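PDB 4AN8: CRISPR-associated protein CasA/Cse1 from Thermus thermophilus, which serves as a subunit of the Cascade ribonucleoprotein complex, part of a CRISPR adaptive immune system that protects against viruses, plasmids and other mobile genetic elements. Local coordinates for residues 50-55 with 161-166; 128-133 with 356-361. All coordinates share one frame; numbering follows the deposited sequence.

Interaction 1: 50-55 with 161-166. With ACT (acetate ion), chain C.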
loop_
_atom_site.group_PDB
_atom_site.type_symbol
_atom_site.label_atom_id
_atom_site.label_comp_id
_atom_site.label_asym_id
_atom_site.label_seq_id
_atom_site.Cartn_x
_atom_site.Cartn_y
_atom_site.Cartn_z
ATOM N N PRO A 50 3.519 -5.924 -5.355
ATOM C CA PRO A 50 3.087 -4.603 -4.876
ATOM C C PRO A 50 3.937 -4.083 -3.697
ATOM O O PRO A 50 4.020 -2.859 -3.502
ATOM C CB PRO A 50 1.629 -4.832 -4.445
ATOM C CG PRO A 50 1.204 -6.149 -5.159
ATOM C CD PRO A 50 2.471 -6.955 -5.240
ATOM N N LEU A 51 4.544 -4.985 -2.921
ATOM C CA LEU A 51 5.414 -4.568 -1.825
ATOM C C LEU A 51 6.701 -3.976 -2.403
ATOM O O LEU A 51 7.181 -2.957 -1.930
ATOM C CB LEU A 51 5.733 -5.742 -0.886
ATOM C CG LEU A 51 4.523 -6.514 -0.317
ATOM C CD1 LEU A 51 4.985 -7.489 0.778
ATOM C CD2 LEU A 51 3.393 -5.575 0.189
ATOM N N GLU A 52 7.254 -4.626 -3.418
ATOM C CA GLU A 52 8.419 -4.107 -4.125
ATOM C C GLU A 52 8.159 -2.718 -4.666
ATOM O O GLU A 52 8.959 -1.808 -4.481
ATOM C CB GLU A 52 8.822 -5.028 -5.282
ATOM C CG GLU A 52 9.926 -5.983 -4.947
ATOM C CD GLU A 52 10.377 -6.853 -6.140
ATOM O OE1 GLU A 52 10.056 -6.534 -7.312
ATOM O OE2 GLU A 52 11.059 -7.866 -5.905
ATOM N N GLU A 53 7.032 -2.553 -5.341
ATOM C CA GLU A 53 6.680 -1.254 -5.889
ATOM C C GLU A 53 6.622 -0.200 -4.776
ATOM O O GLU A 53 7.122 0.917 -4.945
ATOM C CB GLU A 53 5.337 -1.339 -6.610
ATOM C CG GLU A 53 4.870 -0.052 -7.281
ATOM C CD GLU A 53 3.559 -0.267 -8.060
ATOM O OE1 GLU A 53 3.122 -1.426 -8.161
ATOM O OE2 GLU A 53 2.947 0.708 -8.553
ATOM N N ALA A 54 5.987 -0.544 -3.655
ATOM C CA ALA A 54 5.796 0.419 -2.567
ATOM C C ALA A 54 7.137 0.909 -2.032
ATOM O O ALA A 54 7.374 2.115 -1.966
ATOM C CB ALA A 54 4.984 -0.183 -1.443
ATOM N N VAL A 55 8.013 -0.035 -1.692
ATOM C CA VAL A 55 9.292 0.322 -1.072
ATOM C C VAL A 55 10.267 0.974 -2.032
ATOM O O VAL A 55 11.023 1.842 -1.619
ATOM C CB VAL A 55 9.995 -0.853 -0.363
ATOM C CG1 VAL A 55 9.164 -1.358 0.752
ATOM C CG2 VAL A 55 10.364 -1.974 -1.350
ATOM N N LEU A 161 15.424 -7.397 0.623
ATOM C CA LEU A 161 15.824 -6.674 1.829
ATOM C C LEU A 161 14.871 -5.515 2.092
ATOM O O LEU A 161 14.342 -5.365 3.182
ATOM C CB LEU A 161 17.252 -6.160 1.692
ATOM C CG LEU A 161 17.772 -5.250 2.814
ATOM C CD1 LEU A 161 17.666 -5.926 4.192
ATOM C CD2 LEU A 161 19.218 -4.790 2.514
ATOM N N LEU A 162 14.654 -4.696 1.074
ATOM C CA LEU A 162 13.862 -3.492 1.204
ATOM C C LEU A 162 12.439 -3.850 1.563
ATOM O O LEU A 162 11.835 -3.226 2.406
ATOM C CB LEU A 162 13.833 -2.732 -0.109
ATOM C CG LEU A 162 14.784 -1.571 -0.286
ATOM C CD1 LEU A 162 14.329 -0.832 -1.571
ATOM C CD2 LEU A 162 14.728 -0.637 0.924
ATOM N N VAL A 163 11.898 -4.869 0.908
ATOM C CA VAL A 163 10.542 -5.250 1.217
ATOM C C VAL A 163 10.458 -5.657 2.690
ATOM O O VAL A 163 9.567 -5.218 3.412
ATOM C CB VAL A 163 10.045 -6.391 0.300
ATOM C CG1 VAL A 163 8.781 -7.049 0.904
ATOM C CG2 VAL A 163 9.813 -5.849 -1.139
ATOM N N HIS A 164 11.392 -6.496 3.125
ATOM C CA HIS A 164 11.311 -7.041 4.483
ATOM C C HIS A 164 11.365 -5.962 5.554
ATOM O O HIS A 164 10.659 -6.047 6.544
ATOM C CB HIS A 164 12.425 -8.072 4.717
ATOM C CG HIS A 164 12.283 -8.848 5.991
ATOM N ND1 HIS A 164 11.238 -9.719 6.222
ATOM C CD2 HIS A 164 13.067 -8.903 7.094
ATOM C CE1 HIS A 164 11.376 -10.264 7.414
ATOM N NE2 HIS A 164 12.477 -9.782 7.967
ATOM N N GLN A 165 12.193 -4.943 5.348
ATOM C CA GLN A 165 12.344 -3.845 6.315
ATOM C C GLN A 165 11.089 -2.977 6.439
ATOM O O GLN A 165 10.888 -2.312 7.471
ATOM C CB GLN A 165 13.553 -2.955 5.954
ATOM C CG GLN A 165 14.910 -3.666 5.991
ATOM C CD GLN A 165 15.309 -4.090 7.408
ATOM O OE1 GLN A 165 14.454 -4.363 8.238
ATOM N NE2 GLN A 165 16.597 -4.102 7.689
ATOM N N ALA A 166 10.257 -2.941 5.389
ATOM C CA ALA A 166 9.060 -2.109 5.455
ATOM C C ALA A 166 7.849 -2.921 5.917
ATOM O O ALA A 166 6.984 -2.404 6.628
ATOM C CB ALA A 166 8.786 -1.433 4.108
HETATM C C ACT C . 7.831 -10.117 4.531
HETATM O O ACT C . 8.730 -9.566 3.823
HETATM O OXT ACT C . 8.239 -10.915 5.443
HETATM C CH3 ACT C . 6.355 -9.830 4.304
#
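Val55 presses its branched side chain against Leu162, Val163 and Ala166, one helix turn meeting another without any hydrogen bond between them. Its CB lies near the carbonyl O of Leu162. From there CG1, set anti to the carbonyl carbon by chi1 of -62°, runs to the methyl of Ala166; Val55 CG1 and Ala166 CB are 3.4 Å apart, tighter than usual van der Waals contact, a place suited to a side chain as short as alanine. The other methyl of Val55, CG2, meets Leu162 CB at 3.8 Å and Val163 CG2 at 3.9 Å.

The packing belongs to a near-perpendicular helix pair: helix 50-67 and helix 154-167 cross at 85° in these segments, with axes 8.9 Å apart. At such an angle two helices touch over a short patch, which compact beta-branched valines fill with little side-chain freedom to lose. The two methyls of Val163 divide between Leu51 and Glu52. Val163 CG1 lies 3.8 Å from Leu51 CB and equally near Leu51 CD1, while Val163 CG2 sits 3.6 Å from Glu52 N. From its side chain Glu52 contributes the aliphatic CG, its carboxylate OE1 being hydrogen-bonded to Thr47. Phe167 extends the apolar patch against Leu51, Ala54 and Val55. Beside Val163 CG1 an acetate ion, probably from the crystallisation liquor, takes two weak hydrogen bonds from His164 ND1, and His164 NE2 pairs with Tyr266 OH.

Interaction 2: 128-133 with 356-361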
loop_
_atom_site.group_PDB
_atom_site.type_symbol
_atom_site.label_atom_id
_atom_site.label_comp_id
_atom_site.label_asym_id
_atom_site.label_seq_id
_atom_site.Cartn_x
_atom_site.Cartn_y
_atom_site.Cartn_z
ATOM N N LEU A 128 13.196 -13.291 3.860
ATOM C CA LEU A 128 12.946 -11.889 3.552
ATOM C C LEU A 128 11.640 -11.695 2.809
ATOM O O LEU A 128 11.102 -10.584 2.765
ATOM C CB LEU A 128 14.070 -11.345 2.690
ATOM C CG LEU A 128 15.447 -11.268 3.360
ATOM C CD1 LEU A 128 16.474 -10.796 2.340
ATOM C CD2 LEU A 128 15.418 -10.369 4.605
ATOM N N LEU A 129 11.129 -12.777 2.221
ATOM C CA LEU A 129 9.968 -12.698 1.346
ATOM C C LEU A 129 8.676 -13.069 2.061
ATOM O O LEU A 129 8.669 -13.890 2.974
ATOM C CB LEU A 129 10.138 -13.618 0.135
ATOM C CG LEU A 129 11.318 -13.390 -0.790
ATOM C CD1 LEU A 129 11.390 -14.524 -1.780
ATOM C CD2 LEU A 129 11.194 -12.054 -1.494
ATOM N N PRO A 130 7.567 -12.469 1.633
ATOM C CA PRO A 130 6.259 -12.813 2.197
ATOM C C PRO A 130 5.921 -14.274 1.926
ATOM O O PRO A 130 6.090 -14.732 0.798
ATOM C CB PRO A 130 5.298 -11.886 1.440
ATOM C CG PRO A 130 6.022 -11.547 0.177
ATOM C CD PRO A 130 7.468 -11.457 0.575
ATOM N N GLU A 131 5.483 -14.979 2.963
ATOM C CA GLU A 131 4.986 -16.342 2.848
ATOM C C GLU A 131 3.478 -16.280 2.883
ATOM O O GLU A 131 2.886 -16.119 3.952
ATOM C CB GLU A 131 5.455 -17.190 4.026
ATOM C CG GLU A 131 6.863 -17.712 3.916
ATOM C CD GLU A 131 7.379 -18.231 5.241
ATOM O OE1 GLU A 131 6.626 -18.156 6.237
ATOM O OE2 GLU A 131 8.533 -18.705 5.289
ATOM N N LEU A 132 2.855 -16.396 1.718
ATOM C CA LEU A 132 1.404 -16.338 1.632
ATOM C C LEU A 132 0.765 -17.528 2.357
ATOM O O LEU A 132 1.072 -18.685 2.058
ATOM C CB LEU A 132 0.952 -16.259 0.172
ATOM C CG LEU A 132 1.107 -14.889 -0.508
ATOM C CD1 LEU A 132 0.696 -13.759 0.433
ATOM C CD2 LEU A 132 2.518 -14.659 -1.058
ATOM N N ALA A 133 -0.109 -17.227 3.319
ATOM C CA ALA A 133 -0.737 -18.242 4.160
ATOM C C ALA A 133 0.298 -18.985 5.002
ATOM O O ALA A 133 0.999 -18.384 5.821
ATOM C CB ALA A 133 -1.547 -19.219 3.318
ATOM N N LEU A 356 -1.759 -12.964 4.686
ATOM C CA LEU A 356 -2.721 -13.747 3.906
ATOM C C LEU A 356 -2.645 -13.487 2.414
ATOM O O LEU A 356 -3.026 -14.338 1.599
ATOM C CB LEU A 356 -4.157 -13.468 4.361
ATOM C CG LEU A 356 -4.487 -13.751 5.823
ATOM C CD1 LEU A 356 -5.936 -13.422 6.094
ATOM C CD2 LEU A 356 -4.179 -15.210 6.175
ATOM N N ASP A 357 -2.191 -12.299 2.045
ATOM C CA ASP A 357 -2.302 -11.872 0.657
ATOM C C ASP A 357 -1.587 -10.542 0.458
ATOM O O ASP A 357 -1.343 -9.792 1.410
ATOM C CB ASP A 357 -3.779 -11.745 0.258
ATOM C CG ASP A 357 -3.995 -11.746 -1.259
ATOM O OD1 ASP A 357 -3.158 -12.303 -2.006
ATOM O OD2 ASP A 357 -5.027 -11.188 -1.709
ATOM N N ILE A 358 -1.273 -10.260 -0.797
ATOM C CA ILE A 358 -0.589 -9.046 -1.175
ATOM C C ILE A 358 -1.354 -8.468 -2.358
ATOM O O ILE A 358 -1.677 -9.177 -3.296
ATOM C CB ILE A 358 0.875 -9.382 -1.464
ATOM C CG1 ILE A 358 1.617 -9.486 -0.140
ATOM C CG2 ILE A 358 1.525 -8.379 -2.313
ATOM C CD1 ILE A 358 2.809 -10.357 -0.212
ATOM N N ARG A 359 -1.699 -7.189 -2.290
ATOM C CA ARG A 359 -2.627 -6.626 -3.260
ATOM C C ARG A 359 -2.195 -5.282 -3.819
ATOM O O ARG A 359 -1.630 -4.451 -3.097
ATOM C CB ARG A 359 -4.028 -6.507 -2.647
ATOM C CG ARG A 359 -4.888 -7.725 -2.908
ATOM C CD ARG A 359 -6.049 -7.866 -1.940
ATOM N NE ARG A 359 -6.939 -6.705 -1.912
ATOM C CZ ARG A 359 -7.911 -6.553 -1.014
ATOM N NH1 ARG A 359 -8.106 -7.504 -0.104
ATOM N NH2 ARG A 359 -8.687 -5.471 -1.025
ATOM N N ARG A 360 -2.489 -5.100 -5.109
ATOM C CA ARG A 360 -2.348 -3.846 -5.822
ATOM C C ARG A 360 -3.729 -3.419 -6.324
ATOM O O ARG A 360 -4.353 -4.111 -7.123
ATOM C CB ARG A 360 -1.373 -4.005 -6.997
ATOM C CG ARG A 360 -1.374 -2.854 -8.014
ATOM C CD ARG A 360 -0.006 -2.680 -8.729
ATOM N NE ARG A 360 0.631 -3.966 -8.987
ATOM C CZ ARG A 360 1.904 -4.264 -8.745
ATOM N NH1 ARG A 360 2.740 -3.383 -8.245
ATOM N NH2 ARG A 360 2.341 -5.477 -9.014
ATOM N N GLU A 361 -4.222 -2.283 -5.853
ATOM C CA GLU A 361 -5.476 -1.773 -6.399
ATOM C C GLU A 361 -5.306 -0.448 -7.138
ATOM O O GLU A 361 -4.505 0.383 -6.754
ATOM C CB GLU A 361 -6.553 -1.697 -5.326
ATOM C CG GLU A 361 -7.420 -2.915 -5.360
ATOM C CD GLU A 361 -7.982 -3.271 -4.020
ATOM O OE1 GLU A 361 -8.495 -2.356 -3.327
ATOM O OE2 GLU A 361 -7.906 -4.473 -3.668
#
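The irregular segment 128-133 swings past the start of segment 356-361, Ala133 CA coming 4.9 Å from Leu356 CA, and the touching parts run 140° apart, roughly antiparallel. Residues 356-361 belong to strand 354-364, an outermost strand of a three-stranded antiparallel sheet. A classic beta bulge interrupts its pairing here, since Leu356 and Asp357 both face Val349 on the adjacent strand. Ala133, poorly ordered and the last residue modelled before a gap, makes a backbone hydrogen bond with Val355, which ties the loop to the strand beside the bulge.

Apolar side chains carry most of the remaining contact. Leu132 bends its end toward the strand: chi1 (-77°) sets CG anti to the carbonyl carbon, and chi2 (-42°) then turns CD1 onto the backbone of the bulge, Leu132 CD1 lying 3.5 Å from Asp357 CA and 3.6 Å from Asp357 N. A leucine suits this site because the CB bonds of Leu356 and Asp357 point away from the loop, and main chain is what its flexible branched tip meets. Ile358 does point toward the loop, and its chain crosses the Pro130 ring at about a right angle. Ile358 CD1 touches both CB and CG of Pro130, each at 3.4 Å, tighter than usual contact. Proline offers a compact, conformationally restricted hydrocarbon surface for such a tip, while Pro50 and Leu51 of helix 50-67 also pack on Ile358.

Further along the strand, Arg359 and Glu361, two residues apart, form a salt bridge. Arg359 holds the carboxylate side-on with two nitrogens directed at one oxygen, Arg359 NE lying 3.0 Å and NH2 2.9 Å from Glu361 OE2.

Overall arrangement
The centres of the two contacts lie about 11 Å apart, and their segments alternate along the chain: 50-55, 128-133, 161-166, 356-361. Interaction 1 is buried between helices 50-67 and 154-167, whereas interaction 2 lies nearer the surface, where a loop meets the edge strand of the three-stranded sheet. They touch directly: Pro50 CD packs 3.4 Å from Ile358 CG2, joining the start of helix 50-67 to the strand, and His164 CB lies 3.4 Å from Leu128 O, joining helix 154-167 to the loop. The four segments, distant in sequence within the Cse1 family region, thus meet in a ring of neighbours.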